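Side-chain contact in water-soluble chlorophyll protein (Brassicaceae, PDB 5HPZ), which binds chlorophyll in a water-soluble tetramer, probably tuning the pigment's spectrum by deforming its ring, and is related to Kunitz-type protease inhibitors: residues L137-S141 with G142-T146. Numbering follows the deposited sequence.
Sequences LTTSS and GTVGT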
ATOM      1  N   LEU A 137     -10.946  19.327  22.631  1.00 26.42           N
ATOM      2  CA  LEU A 137      -9.863  20.148  22.069  1.00 27.94           C
ATOM      3  C   LEU A 137     -10.416  21.139  21.107  1.00 28.84           C
ATOM      4  O   LEU A 137     -11.302  20.796  20.324  1.00 31.66           O
ATOM      5  CB  LEU A 137      -8.905  19.270  21.332  1.00 28.41           C
ATOM      6  CG  LEU A 137      -8.367  18.058  22.090  1.00 33.02           C
ATOM      7  CD1 LEU A 137      -7.668  17.178  21.071  1.00 32.49           C
ATOM      8  CD2 LEU A 137      -7.422  18.545  23.162  1.00 33.09           C
ATOM      9  N   THR A 138      -9.943  22.375  21.187  1.00 32.37           N
ATOM     10  CA  THR A 138     -10.352  23.400  20.251  1.00 33.24           C
ATOM     11  C   THR A 138      -9.148  23.998  19.538  1.00 31.45           C
ATOM     12  O   THR A 138      -7.989  23.786  19.927  1.00 36.73           O
ATOM     13  CB  THR A 138     -11.134  24.588  20.904  1.00 36.69           C
ATOM     14  OG1 THR A 138     -10.250  25.332  21.733  1.00 36.59           O
ATOM     15  CG2 THR A 138     -12.336  24.171  21.729  1.00 37.61           C
ATOM     16  N   THR A 139      -9.461  24.700  18.460  1.00 33.69           N
ATOM     17  CA  THR A 139      -8.527  25.431  17.598  1.00 37.52           C
ATOM     18  C   THR A 139      -9.235  26.685  17.133  1.00 41.93           C
ATOM     19  O   THR A 139     -10.479  26.785  17.201  1.00 41.00           O
ATOM     20  CB  THR A 139      -8.199  24.700  16.263  1.00 37.21           C
ATOM     21  OG1 THR A 139      -9.371  24.659  15.421  1.00 35.13           O
ATOM     22  CG2 THR A 139      -7.741  23.288  16.531  1.00 37.12           C
ATOM     23  N   SER A 140      -8.483  27.603  16.547  1.00 39.18           N
ATOM     24  CA  SER A 140      -9.123  28.794  16.026  1.00 37.81           C
ATOM     25  C   SER A 140      -9.963  28.472  14.789  1.00 40.92           C
ATOM     26  O   SER A 140     -10.758  29.297  14.337  1.00 41.43           O
ATOM     27  CB  SER A 140      -8.073  29.818  15.700  1.00 41.25           C
ATOM     28  OG  SER A 140      -7.192  29.346  14.690  1.00 38.96           O
ATOM     29  N   SER A 141      -9.830  27.280  14.208  1.00 40.95           N
ATOM     30  CA  SER A 141     -10.781  26.929  13.118  1.00 41.26           C
ATOM     31  C   SER A 141     -12.019  26.150  13.599  1.00 41.12           C
ATOM     32  O   SER A 141     -12.803  25.706  12.791  1.00 39.15           O
ATOM     33  CB  SER A 141     -10.085  26.159  11.986  1.00 42.21           C
ATOM     34  OG  SER A 141      -8.740  26.584  11.835  1.00 43.38           O
ATOM     35  N   GLY A 142     -12.195  25.966  14.893  1.00 39.49           N
ATOM     36  CA  GLY A 142     -13.307  25.143  15.344  1.00 38.06           C
ATOM     37  C   GLY A 142     -12.842  24.113  16.333  1.00 37.50           C
ATOM     38  O   GLY A 142     -11.660  23.953  16.591  1.00 40.26           O
ATOM     39  N   THR A 143     -13.794  23.371  16.854  1.00 32.65           N
ATOM     40  CA  THR A 143     -13.555  22.342  17.795  1.00 31.11           C
ATOM     41  C   THR A 143     -13.115  21.118  17.050  1.00 28.85           C
ATOM     42  O   THR A 143     -13.533  20.884  15.903  1.00 30.26           O
ATOM     43  CB  THR A 143     -14.858  22.056  18.531  1.00 36.01           C
ATOM     44  OG1 THR A 143     -15.228  23.260  19.169  1.00 34.14           O
ATOM     45  CG2 THR A 143     -14.697  20.968  19.577  1.00 36.08           C
ATOM     46  N   VAL A 144     -12.258  20.323  17.674  1.00 27.53           N
ATOM     47  CA  VAL A 144     -11.868  19.112  17.027  1.00 24.84           C
ATOM     48  C   VAL A 144     -13.086  18.138  17.074  1.00 25.72           C
ATOM     49  O   VAL A 144     -13.600  17.797  18.161  1.00 27.91           O
ATOM     50  CB  VAL A 144     -10.617  18.515  17.700  1.00 27.15           C
ATOM     51  CG1 VAL A 144     -10.348  17.123  17.180  1.00 23.84           C
ATOM     52  CG2 VAL A 144      -9.430  19.446  17.462  1.00 29.19           C
ATOM     53  N   GLY A 145     -13.553  17.711  15.920  1.00 26.89           N
ATOM     54  CA  GLY A 145     -14.533  16.608  15.873  1.00 28.78           C
ATOM     55  C   GLY A 145     -14.079  15.479  14.972  1.00 28.97           C
ATOM     56  O   GLY A 145     -12.919  15.440  14.562  1.00 28.98           O
ATOM     57  N   THR A 146     -15.003  14.591  14.613  1.00 25.72           N
ATOM     58  CA  THR A 146     -14.706  13.572  13.604  1.00 28.86           C
ATOM     59  C   THR A 146     -15.798  13.444  12.557  1.00 31.15           C
ATOM     60  O   THR A 146     -16.955  13.894  12.779  1.00 27.87           O
ATOM     61  CB  THR A 146     -14.459  12.192  14.274  1.00 30.42           C
ATOM     62  OG1 THR A 146     -15.663  11.723  14.865  1.00 28.80           O
ATOM     63  CG2 THR A 146     -13.394  12.283  15.387  1.00 31.57           C
TER
HETATM   64  O   HOH W   1     -12.410  17.692  20.757  1.00 30.55           O
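Thr139 and Gly142 close a beta hairpin of the Kunitz-type beta-trefoil fold: strands 135-139 and 142-148 run antiparallel, joined by a type I turn from Thr139 to Gly142, and their short segments splay to 131°. Gly142 N bonds back to Thr139 O at 3.0 Å, and Thr139 N returns the bond to Gly142 O. One pair further in, Thr138 and Thr143 form a non-hydrogen-bonded pair, followed by a nearly straight bond from Val144 N to Leu137 O (2.9 Å, 172°). The Thr139 hydroxyl also donates to Gly142 O, 2.7 Å from OG1, lying in the carbonyl plane on a lone pair, whereas Thr139 N comes from above that plane. With chi1 at 68°, OG1 sits between the backbone N and carbonyl carbon and faces into the turn, where Ser141 N reaches it in a weak bond. Replacing Thr139 by an alanine is likely to leave Gly142 O with the Thr139 N bond alone across the hairpin and Ser141 N without its weak acceptor. Gly142 has a positive phi, at which any CB would jam against Ser141 O. On the face of Leu137, Thr139 and Val144, Val144 CG2 packs 3.9 Å from Leu137 CB, with Phe124 against Val144 and Trp97 against Leu137. On the other face, the methyl of Thr138, CG2, lies 4.0 Å from OG1 of Thr143, while Thr143 CG2 rests 3.5 Å from Leu137 O.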